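PDB 4OEV: putative peptide ABC-transport system periplasmic peptide-binding protein from Campylobacter jejuni, which binds nickel(II), here together with oxalate, as an extracytoplasmic solute-binding protein and probably delivers it to an ABC-type importer. Local coordinates for residues S99-V102 / N103-I107; H285-E288 / R289-A292; F392-F395 / R396-S400; S432-E435 / E436-Y440; K439-K442 / D443-D446. All coordinates share one frame; numbering follows the deposited sequence.

Each of the five contacts is local, made within one continuous run of chain; they follow in sequence, contacts 4 and 5 overlapping at K439-Y440, and none nests in or crosses another. Contact 1 (99-107) forms the short helix 101-104 just before strand 107-114. Contact 2 (285-292) turns the loop between strand 280-282 and helix 304-313. Contact 3 (392-400) builds helix 395-398 and touches contact 1 through S99 and R396, and contact 2 through T394 and L287. Contacts 4 and 5 lie in succession on helix 434-450. The loop of contact 2 packs along that helix, meeting both of them, and F444 of contact 5 reaches F398 of contact 3.

Contact 1: S99-V102 / N103-I107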
# COMPACT_ATOMS: atom_id res chain seq x y z
N SER A 99 12.38 1.14 5.43
CA SER A 99 10.92 1.30 5.46
C SER A 99 10.26 -0.04 5.88
O SER A 99 9.11 -0.08 6.32
CB SER A 99 10.43 1.72 4.07
OG SER A 99 10.82 0.66 3.17
N ILE A 100 11.01 -1.12 5.75
CA ILE A 100 10.49 -2.46 6.04
C ILE A 100 11.20 -3.05 7.27
O ILE A 100 11.11 -4.24 7.53
CB ILE A 100 10.63 -3.42 4.82
CG1 ILE A 100 12.09 -3.51 4.38
CG2 ILE A 100 9.78 -2.91 3.65
CD1 ILE A 100 12.28 -4.24 3.07
N TYR A 101 11.82 -2.17 8.07
CA TYR A 101 12.48 -2.59 9.31
C TYR A 101 11.62 -3.57 10.15
O TYR A 101 12.10 -4.60 10.62
CB TYR A 101 12.86 -1.34 10.12
CG TYR A 101 13.39 -1.69 11.50
CD1 TYR A 101 12.62 -1.51 12.66
CD2 TYR A 101 14.67 -2.22 11.65
CE1 TYR A 101 13.15 -1.88 13.93
CE2 TYR A 101 15.18 -2.58 12.89
CZ TYR A 101 14.42 -2.38 14.02
OH TYR A 101 14.94 -2.76 15.22
N VAL A 102 10.33 -3.27 10.29
CA VAL A 102 9.45 -4.04 11.17
C VAL A 102 9.16 -5.44 10.60
O VAL A 102 8.63 -6.30 11.31
CB VAL A 102 8.10 -3.27 11.44
CG1 VAL A 102 8.38 -1.99 12.22
CG2 VAL A 102 7.39 -2.97 10.11
N ASN A 103 9.51 -5.67 9.32
CA ASN A 103 9.30 -6.97 8.71
C ASN A 103 10.51 -7.87 9.00
O ASN A 103 10.45 -9.09 8.74
CB ASN A 103 9.09 -6.90 7.19
CG ASN A 103 7.80 -6.16 6.81
OD1 ASN A 103 7.17 -5.57 7.66
ND2 ASN A 103 7.42 -6.25 5.56
N PHE A 104 11.62 -7.25 9.43
CA PHE A 104 12.87 -8.03 9.68
C PHE A 104 13.50 -7.89 11.05
O PHE A 104 14.52 -8.54 11.31
CB PHE A 104 13.90 -7.64 8.62
CG PHE A 104 13.46 -7.99 7.24
CD1 PHE A 104 12.60 -7.14 6.54
CD2 PHE A 104 13.83 -9.19 6.66
CE1 PHE A 104 12.15 -7.49 5.27
CE2 PHE A 104 13.39 -9.53 5.37
CZ PHE A 104 12.54 -8.68 4.68
N GLU A 105 12.90 -7.09 11.94
CA GLU A 105 13.47 -6.85 13.28
C GLU A 105 13.51 -8.12 14.11
O GLU A 105 14.26 -8.23 15.08
CB GLU A 105 12.65 -5.79 14.06
CG GLU A 105 11.18 -6.21 14.26
CD GLU A 105 10.36 -5.16 15.01
OE1 GLU A 105 11.03 -4.31 15.65
OE2 GLU A 105 9.09 -5.12 14.88
N ASP A 106 12.67 -9.07 13.74
CA ASP A 106 12.51 -10.27 14.50
C ASP A 106 13.53 -11.39 14.14
O ASP A 106 13.47 -12.50 14.68
CB ASP A 106 11.11 -10.77 14.31
CG ASP A 106 10.82 -11.98 15.14
OD1 ASP A 106 11.20 -11.99 16.33
OD2 ASP A 106 10.31 -12.96 14.55
N ILE A 107 14.48 -11.06 13.28
CA ILE A 107 15.51 -12.02 12.89
C ILE A 107 16.65 -11.98 13.88
O ILE A 107 17.25 -10.92 14.10
CB ILE A 107 16.03 -11.70 11.51
CG1 ILE A 107 14.91 -11.92 10.52
CG2 ILE A 107 17.28 -12.61 11.16
CD1 ILE A 107 15.13 -11.24 9.28
O HOH W 1 13.26 -3.82 17.12
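E105 folds back over Y101, four residues earlier, and nearly every atom of its side chain meets something. CB sits over one face of the tyrosine ring, displaced toward the rim, a CH-pi contact in which E105 CB lies 4.2 Å from the centroid of the Y101 ring. CG lies near both the Y101 and V102 carbonyl oxygens, placed there by a chi1 of 60° that tucks it between the backbone N and the carbonyl carbon. Beyond CG the chain is extended, and the carboxylate divides its work. E105 OE1 passes 3.7 Å from Y101 CE1 and accepts from a water 2.7 Å away, which also bonds to Y101 OH at 2.7 Å. E105 OE2 turns over V102, 4.0 Å from V102 CB, toward its salt bridge with R429.

The backbone beneath is a single, loosely bonded helical turn. N103 N donates to I100 O at 2.8 Å, F104 N to Y101 O at 2.9 Å, and a weak third bond runs from E105 N to the same Y101 oxygen. On another side of the turn I100 and F104 run alongside each other, with I100 O at the phenylalanine edge.

With water, arginine and a ring face all engaging one side chain, contacts along its length probably restrict E105; the arginine would probably favour its ionised form.

Contact 2: H285-E288 / R289-A292; sequences HPLE and RSWA
L287 and S290 close a type I beta turn, in which S290 N donates to L287 O at 3.1 Å. The side chain of L287 is the main apolar element. Its CB rests 4.1 Å from S290 CB, and its CD1 branch reaches on to A292, 4.2 Å from the methyl CB. The other branch, CD2, also lies near S290 CB, so both branches of the leucine are directed at residues of the 289-292 segment, CD2 at S290 and CD1 at A292.

R289 and E288 occupy the two central positions of the turn. R289 touches its neighbour mainly through CB and CG, which lie against the peptide of E288, before its chain bends at chi2 (-140°) and carries the guanidinium to a weak bond with S238 O. E288 turns back instead. Its CG lies over the centre of the H285 imidazole, 3.4 Å above the plane, and its OE1 accepts from H285 N at 3.0 Å as well as from the backbone of N284. L287 N also donates to H285 ND1 at 3.0 Å, tilted from the ring plane, while NE2 is paired with N293. E288 thus folds back over H285, its CG on the ring and OE1 on the backbone N-H groups of H285 and N284.

S290 begins a second feature. With its OG swung opposite the backbone N (chi1 178°), the hydroxyl oxygen accepts from A292 N at 2.8 Å. The loop after strand 280-282 thus couples a type I beta turn directly to an ST turn.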
# COMPACT_ATOMS: atom_id res chain seq x y z
N HIS A 285 -13.71 -1.90 8.05
CA HIS A 285 -12.44 -2.14 8.75
C HIS A 285 -11.34 -2.54 7.73
O HIS A 285 -11.64 -2.66 6.55
CB HIS A 285 -12.64 -3.18 9.86
CG HIS A 285 -12.71 -4.61 9.41
ND1 HIS A 285 -11.63 -5.28 8.87
CD2 HIS A 285 -13.71 -5.51 9.50
CE1 HIS A 285 -11.98 -6.52 8.61
NE2 HIS A 285 -13.24 -6.70 8.99
N PRO A 286 -10.07 -2.68 8.17
CA PRO A 286 -9.02 -2.65 7.14
C PRO A 286 -8.58 -4.02 6.63
O PRO A 286 -7.62 -4.12 5.83
CB PRO A 286 -7.87 -1.97 7.87
CG PRO A 286 -8.01 -2.44 9.27
CD PRO A 286 -9.49 -2.70 9.52
N LEU A 287 -9.32 -5.06 7.00
CA LEU A 287 -8.91 -6.41 6.62
C LEU A 287 -10.03 -7.22 5.95
O LEU A 287 -10.06 -8.45 6.09
CB LEU A 287 -8.39 -7.16 7.86
CG LEU A 287 -7.07 -6.67 8.45
CD1 LEU A 287 -6.81 -7.33 9.77
CD2 LEU A 287 -5.91 -6.97 7.50
N GLU A 288 -10.91 -6.55 5.19
CA GLU A 288 -12.12 -7.20 4.65
C GLU A 288 -11.90 -8.02 3.36
O GLU A 288 -12.85 -8.62 2.80
CB GLU A 288 -13.20 -6.14 4.41
CG GLU A 288 -13.64 -5.51 5.75
CD GLU A 288 -14.88 -4.66 5.61
OE1 GLU A 288 -14.74 -3.41 5.69
OE2 GLU A 288 -15.97 -5.24 5.42
N ARG A 289 -10.67 -8.04 2.89
CA ARG A 289 -10.30 -8.94 1.81
C ARG A 289 -9.24 -9.94 2.28
O ARG A 289 -8.67 -10.69 1.46
CB ARG A 289 -9.78 -8.17 0.59
CG ARG A 289 -10.90 -7.53 -0.24
CD ARG A 289 -10.61 -7.69 -1.72
NE ARG A 289 -11.54 -6.88 -2.50
CZ ARG A 289 -12.61 -7.37 -3.12
NH1 ARG A 289 -12.86 -8.68 -3.08
NH2 ARG A 289 -13.42 -6.56 -3.80
N SER A 290 -9.08 -10.02 3.59
CA SER A 290 -8.12 -10.95 4.22
C SER A 290 -8.73 -12.21 4.82
O SER A 290 -9.91 -12.21 5.19
CB SER A 290 -7.40 -10.22 5.34
OG SER A 290 -6.52 -11.13 6.00
N TRP A 291 -7.93 -13.29 4.94
CA TRP A 291 -8.36 -14.46 5.69
C TRP A 291 -8.59 -14.07 7.16
O TRP A 291 -9.38 -14.71 7.88
CB TRP A 291 -7.34 -15.60 5.58
CG TRP A 291 -5.92 -15.21 5.89
CD1 TRP A 291 -4.94 -14.91 5.00
CD2 TRP A 291 -5.32 -15.11 7.20
NE1 TRP A 291 -3.78 -14.61 5.65
CE2 TRP A 291 -3.98 -14.73 7.01
CE3 TRP A 291 -5.78 -15.29 8.51
CZ2 TRP A 291 -3.10 -14.54 8.07
CZ3 TRP A 291 -4.90 -15.08 9.57
CH2 TRP A 291 -3.59 -14.71 9.34
N ALA A 292 -7.91 -13.01 7.57
CA ALA A 292 -7.97 -12.48 8.93
C ALA A 292 -9.31 -11.80 9.26
O ALA A 292 -9.55 -11.44 10.41
CB ALA A 292 -6.84 -11.49 9.14

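Contact 3: F392-F395 / R396-S400; sequences FHTF and RVFES
The ring of F395 has the side chain of E399 laid over one face. The two run side by side in the same direction, with ring and carboxylate planes only 13° apart, and E399 CG makes a CH-pi contact 4.2 Å from the ring centroid of F395. Farther out, E399 OE2 lies 3.8 Å from F395 CZ. A bend at chi2 (-97°) brings the glutamate flat over the ring, and Q426 and S401 hold its two oxygens. F395 also has a cation-pi partner in R429.

In the guanidinium of R396, NH1 donates to F392 O at 3.1 Å, tilted from both the carbonyl and the guanidinium plane, and W411 is its cation-pi partner. NE donates to a water in the guanidinium plane, 2.9 Å from R396 NE, which also accepts from R396 N and so ties the side chain to its own backbone; NH2 goes to S99 O. The F398 ring carries V397 CG1 over the centre of one face, 3.6 Å above the plane.

Under these groups runs a short helical turn. F398 N donates to T394 O at 3.0 Å and E399 N to F395 O at 3.2 Å; T394 O takes a weak second bond from V397 N.

The touching residues are all buried, and the oxalate lies about 7 Å from the side chain of H393. F395 and R396 pack on V102 of helix 101-104, and T394, F395, F398 and E399 touch helix 419-429, so the 392-400 segment contacts both helices.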
# COMPACT_ATOMS: atom_id res chain seq x y z
N PHE A 392 0.97 -6.52 7.08
CA PHE A 392 1.77 -5.50 6.35
C PHE A 392 1.18 -4.08 6.27
O PHE A 392 1.92 -3.06 6.33
CB PHE A 392 2.05 -6.02 4.92
CG PHE A 392 3.03 -7.15 4.89
CD1 PHE A 392 3.92 -7.32 5.92
CD2 PHE A 392 3.01 -8.08 3.85
CE1 PHE A 392 4.84 -8.41 5.90
CE2 PHE A 392 3.91 -9.15 3.84
CZ PHE A 392 4.82 -9.31 4.87
N HIS A 393 -0.14 -3.95 6.12
CA HIS A 393 -0.66 -2.58 6.21
C HIS A 393 -1.44 -2.38 7.52
O HIS A 393 -2.33 -1.56 7.62
CB HIS A 393 -1.51 -2.22 4.98
CG HIS A 393 -0.67 -1.98 3.76
ND1 HIS A 393 -1.05 -1.12 2.75
CD2 HIS A 393 0.57 -2.43 3.42
CE1 HIS A 393 -0.11 -1.11 1.81
NE2 HIS A 393 0.90 -1.87 2.22
N THR A 394 -1.10 -3.12 8.56
CA THR A 394 -1.76 -2.81 9.80
C THR A 394 -0.78 -2.39 10.84
O THR A 394 -1.02 -1.41 11.56
CB THR A 394 -2.65 -3.98 10.38
OG1 THR A 394 -1.85 -5.15 10.52
CG2 THR A 394 -3.85 -4.31 9.49
N PHE A 395 0.36 -3.10 10.94
CA PHE A 395 1.30 -2.73 11.97
C PHE A 395 1.87 -1.29 11.80
O PHE A 395 1.81 -0.45 12.75
CB PHE A 395 2.45 -3.76 12.05
CG PHE A 395 3.28 -3.66 13.34
CD1 PHE A 395 2.86 -4.31 14.47
CD2 PHE A 395 4.45 -2.89 13.39
CE1 PHE A 395 3.63 -4.23 15.69
CE2 PHE A 395 5.22 -2.77 14.59
CZ PHE A 395 4.80 -3.44 15.73
N ARG A 396 2.36 -0.95 10.63
CA ARG A 396 2.95 0.40 10.48
C ARG A 396 1.85 1.47 10.50
O ARG A 396 2.18 2.67 10.61
CB ARG A 396 3.73 0.55 9.16
CG ARG A 396 5.11 -0.14 9.26
CD ARG A 396 5.77 -0.32 7.88
NE ARG A 396 5.11 -1.41 7.16
CZ ARG A 396 5.51 -1.89 5.97
NH1 ARG A 396 4.85 -2.90 5.43
NH2 ARG A 396 6.55 -1.37 5.34
N VAL A 397 0.61 1.04 10.33
CA VAL A 397 -0.50 2.05 10.18
C VAL A 397 -1.20 2.43 11.50
O VAL A 397 -1.53 3.62 11.71
CB VAL A 397 -1.54 1.54 9.17
CG1 VAL A 397 -2.85 2.47 9.09
CG2 VAL A 397 -0.93 1.46 7.80
N PHE A 398 -1.41 1.45 12.38
CA PHE A 398 -2.24 1.61 13.60
C PHE A 398 -1.45 1.49 14.89
O PHE A 398 -1.90 1.93 15.94
CB PHE A 398 -3.35 0.54 13.63
CG PHE A 398 -4.29 0.63 12.41
CD1 PHE A 398 -5.18 1.68 12.30
CD2 PHE A 398 -4.24 -0.33 11.41
CE1 PHE A 398 -6.02 1.79 11.18
CE2 PHE A 398 -5.07 -0.23 10.29
CZ PHE A 398 -5.97 0.82 10.18
N GLU A 399 -0.31 0.81 14.85
CA GLU A 399 0.36 0.57 16.10
C GLU A 399 1.05 1.81 16.66
O GLU A 399 1.61 2.66 15.90
CB GLU A 399 1.35 -0.62 15.92
CG GLU A 399 1.44 -1.58 17.11
CD GLU A 399 2.62 -1.19 17.94
OE1 GLU A 399 2.83 -1.80 19.01
OE2 GLU A 399 3.41 -0.32 17.47
N SER A 400 1.03 1.94 18.00
CA SER A 400 1.51 3.17 18.64
C SER A 400 2.93 3.55 18.31
O SER A 400 3.22 4.73 18.15
CB SER A 400 1.48 3.05 20.19
OG SER A 400 0.17 3.30 20.65
O HOH W 2 3.34 -2.96 8.80

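Contact 4: S432-E435 / E436-Y440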
# COMPACT_ATOMS: atom_id res chain seq x y z
N SER A 432 2.09 -18.49 15.50
CA SER A 432 2.11 -19.40 14.33
C SER A 432 0.75 -20.00 13.95
O SER A 432 0.44 -20.10 12.76
CB SER A 432 3.10 -20.55 14.58
OG SER A 432 4.43 -20.07 14.48
N ASN A 433 -0.05 -20.40 14.94
CA ASN A 433 -1.30 -21.10 14.66
C ASN A 433 -2.34 -20.18 13.98
O ASN A 433 -2.71 -19.11 14.52
CB ASN A 433 -1.88 -21.67 15.96
CG ASN A 433 -3.18 -22.40 15.74
OD1 ASN A 433 -4.25 -21.87 16.05
ND2 ASN A 433 -3.11 -23.63 15.25
N LEU A 434 -2.76 -20.56 12.77
CA LEU A 434 -3.65 -19.72 11.97
C LEU A 434 -4.90 -19.31 12.74
O LEU A 434 -5.27 -18.13 12.74
CB LEU A 434 -4.06 -20.44 10.69
CG LEU A 434 -4.95 -19.78 9.62
CD1 LEU A 434 -4.37 -18.50 9.08
CD2 LEU A 434 -5.27 -20.73 8.48
N GLU A 435 -5.50 -20.24 13.49
CA GLU A 435 -6.76 -19.96 14.18
C GLU A 435 -6.56 -18.97 15.32
O GLU A 435 -7.42 -18.11 15.60
CB GLU A 435 -7.36 -21.26 14.72
CG GLU A 435 -8.07 -22.08 13.67
CD GLU A 435 -7.10 -22.69 12.65
OE1 GLU A 435 -7.30 -22.47 11.42
OE2 GLU A 435 -6.13 -23.38 13.08
N GLU A 436 -5.41 -19.08 15.97
CA GLU A 436 -5.04 -18.13 16.98
C GLU A 436 -4.86 -16.75 16.37
O GLU A 436 -5.36 -15.76 16.92
CB GLU A 436 -3.74 -18.56 17.66
CG GLU A 436 -3.94 -19.30 18.93
CD GLU A 436 -2.68 -19.33 19.76
OE1 GLU A 436 -2.53 -18.46 20.65
OE2 GLU A 436 -1.84 -20.21 19.52
N ARG A 437 -4.16 -16.68 15.23
CA ARG A 437 -3.97 -15.43 14.49
C ARG A 437 -5.31 -14.78 14.20
O ARG A 437 -5.50 -13.59 14.42
CB ARG A 437 -3.24 -15.68 13.16
CG ARG A 437 -1.74 -15.96 13.24
CD ARG A 437 -1.05 -15.63 11.91
NE ARG A 437 -0.64 -14.21 11.83
CZ ARG A 437 -0.14 -13.62 10.73
NH1 ARG A 437 0.02 -14.33 9.62
NH2 ARG A 437 0.21 -12.34 10.75
N LYS A 438 -6.27 -15.58 13.74
CA LYS A 438 -7.57 -15.04 13.41
C LYS A 438 -8.23 -14.44 14.65
O LYS A 438 -8.86 -13.39 14.57
CB LYS A 438 -8.43 -16.11 12.78
CG LYS A 438 -7.92 -16.50 11.42
CD LYS A 438 -8.91 -17.38 10.71
CE LYS A 438 -8.38 -17.76 9.37
NZ LYS A 438 -9.19 -18.86 8.77
N LYS A 439 -8.04 -15.09 15.79
CA LYS A 439 -8.60 -14.61 17.06
C LYS A 439 -8.07 -13.23 17.41
O LYS A 439 -8.84 -12.35 17.78
CB LYS A 439 -8.28 -15.58 18.19
CG LYS A 439 -8.85 -15.18 19.53
CD LYS A 439 -8.04 -15.82 20.68
CE LYS A 439 -8.36 -15.19 22.06
NZ LYS A 439 -8.32 -13.68 22.14
N TYR A 440 -6.77 -13.04 17.30
CA TYR A 440 -6.14 -11.77 17.61
C TYR A 440 -6.54 -10.67 16.61
O TYR A 440 -6.75 -9.50 16.99
CB TYR A 440 -4.64 -11.98 17.65
CG TYR A 440 -4.22 -12.91 18.79
CD1 TYR A 440 -4.85 -12.85 20.04
CD2 TYR A 440 -3.20 -13.82 18.61
CE1 TYR A 440 -4.44 -13.69 21.10
CE2 TYR A 440 -2.80 -14.67 19.65
CZ TYR A 440 -3.41 -14.59 20.88
OH TYR A 440 -2.99 -15.43 21.87
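N433 caps the helix that begins just after it, its side-chain oxygen OD1 accepting from E436 N at 3.0 Å. Pointing CG away from the backbone N (chi1 179°) swings the amide round to the first turn, where OD1 meets the N-H of E436, an N-cap. The main-chain oxygen of the same residue, N433 O, accepts from R437 N at 2.9 Å. One residue thus starts the helix with two acceptors.

The tight part of the contact is this backbone frame. K438 N reaches L434 O at 2.9 Å, and K439 N reaches E435 O at 3.1 Å. Packed close against it, R437 CB lies 3.2 Å from L434 O, and the buried guanidinium goes on to a salt bridge with D389, with NE bonded to A428 O.

Other side chains meet more loosely. K438 stretches out until its CE lies 4.0 Å from L434 CG, an aliphatic contact partly covered by W291. The more open side is formed by N433 and E436, which cross at about a right angle, E436 OE2 lying 3.8 Å from N433 CB.

Exposed along one side, the start of helix 434-450 is held to the body on the other: L434 and R437 pack against W291 of the 285-292 loop, and Y440 touches K427 and A428 of helix 419-429.

Contact 5: K439-K442 / D443-D446; sequences KYYK and DFID
Four successive backbone bonds of the i to i+4 kind join K439-K442 to D443-D446, from D443 N to K439 O at 3.0 Å through to D446 N to K442 O at 2.8 Å, in regular alpha-helical geometry. Above this frame two lysines each pair with the aspartate one turn later. K439 NZ forms a salt bridge with D443 OD2 at 3.0 Å, and a final bend at chi4 (-50°) turns the ammonium toward it. The same carboxylate oxygen, D443 OD2, lies at the edge of the Y440 ring, in its plane and 3.9 Å from Y440 CD1.

K442 repeats the pattern with a second salt bridge: NZ donates to D446 OD2 at 3.1 Å, and OD2 receives it on its syn lone pair, on the side of the other oxygen. The aliphatic part of the lysine follows along, with K442 CG 3.6 Å from that oxygen. These i to i+4 Lys-Asp bridges line the exposed side of helix 434-450, while Y441, F444 and I445 are buried, an amphipathic pattern. On that buried side Y441 CD1 meets F444 CD2 at 4.3 Å, the phenylalanine approaching the edge of the tyrosine ring. I445 lays its CG1 against the carbonyl oxygen of Y441 and extends to H285, and Y441 packs on A292; F444 reaches L425 of helix 419-429 and F398 of the 392-400 segment.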
# COMPACT_ATOMS: atom_id res chain seq x y z
N LYS A 439 -8.04 -15.09 15.79
CA LYS A 439 -8.60 -14.61 17.06
C LYS A 439 -8.07 -13.23 17.41
O LYS A 439 -8.84 -12.35 17.78
CB LYS A 439 -8.28 -15.58 18.19
CG LYS A 439 -8.85 -15.18 19.53
CD LYS A 439 -8.04 -15.82 20.68
CE LYS A 439 -8.36 -15.19 22.06
NZ LYS A 439 -8.32 -13.68 22.14
N TYR A 440 -6.77 -13.04 17.30
CA TYR A 440 -6.14 -11.77 17.61
C TYR A 440 -6.54 -10.67 16.61
O TYR A 440 -6.75 -9.50 16.99
CB TYR A 440 -4.64 -11.98 17.65
CG TYR A 440 -4.22 -12.91 18.79
CD1 TYR A 440 -4.85 -12.85 20.04
CD2 TYR A 440 -3.20 -13.82 18.61
CE1 TYR A 440 -4.44 -13.69 21.10
CE2 TYR A 440 -2.80 -14.67 19.65
CZ TYR A 440 -3.41 -14.59 20.88
OH TYR A 440 -2.99 -15.43 21.87
N TYR A 441 -6.63 -11.04 15.34
CA TYR A 441 -7.11 -10.08 14.33
C TYR A 441 -8.56 -9.74 14.64
O TYR A 441 -8.95 -8.60 14.49
CB TYR A 441 -6.95 -10.65 12.90
CG TYR A 441 -5.52 -10.56 12.50
CD1 TYR A 441 -4.86 -9.34 12.61
CD2 TYR A 441 -4.79 -11.69 12.13
CE1 TYR A 441 -3.54 -9.23 12.31
CE2 TYR A 441 -3.45 -11.58 11.83
CZ TYR A 441 -2.84 -10.34 11.91
OH TYR A 441 -1.52 -10.17 11.62
N LYS A 442 -9.35 -10.69 15.16
CA LYS A 442 -10.70 -10.30 15.60
C LYS A 442 -10.64 -9.28 16.74
O LYS A 442 -11.35 -8.26 16.71
CB LYS A 442 -11.52 -11.52 16.01
CG LYS A 442 -12.92 -11.18 16.49
CD LYS A 442 -13.55 -12.36 17.22
CE LYS A 442 -15.06 -12.23 17.36
NZ LYS A 442 -15.48 -11.24 18.41
N ASP A 443 -9.76 -9.48 17.73
CA ASP A 443 -9.56 -8.50 18.80
C ASP A 443 -9.18 -7.12 18.23
O ASP A 443 -9.71 -6.08 18.62
CB ASP A 443 -8.46 -8.96 19.77
CG ASP A 443 -8.88 -10.15 20.62
OD1 ASP A 443 -10.10 -10.36 20.78
OD2 ASP A 443 -8.00 -10.89 21.12
N PHE A 444 -8.28 -7.14 17.27
CA PHE A 444 -7.86 -5.94 16.60
C PHE A 444 -9.04 -5.19 15.93
O PHE A 444 -9.23 -3.96 16.15
CB PHE A 444 -6.78 -6.33 15.58
CG PHE A 444 -6.50 -5.25 14.55
CD1 PHE A 444 -6.00 -4.03 14.93
CD2 PHE A 444 -6.74 -5.47 13.20
CE1 PHE A 444 -5.74 -3.04 14.02
CE2 PHE A 444 -6.48 -4.49 12.27
CZ PHE A 444 -5.98 -3.26 12.67
N ILE A 445 -9.80 -5.92 15.12
CA ILE A 445 -10.99 -5.41 14.43
C ILE A 445 -12.02 -4.85 15.44
O ILE A 445 -12.60 -3.77 15.24
CB ILE A 445 -11.65 -6.55 13.58
CG1 ILE A 445 -10.74 -6.90 12.40
CG2 ILE A 445 -13.02 -6.15 13.06
CD1 ILE A 445 -11.15 -8.17 11.68
N ASP A 446 -12.26 -5.59 16.52
CA ASP A 446 -13.20 -5.16 17.54
C ASP A 446 -12.70 -3.92 18.24
O ASP A 446 -13.51 -3.05 18.57
CB ASP A 446 -13.46 -6.26 18.57
CG ASP A 446 -14.23 -7.43 18.02
OD1 ASP A 446 -14.98 -7.28 17.02
OD2 ASP A 446 -14.07 -8.52 18.59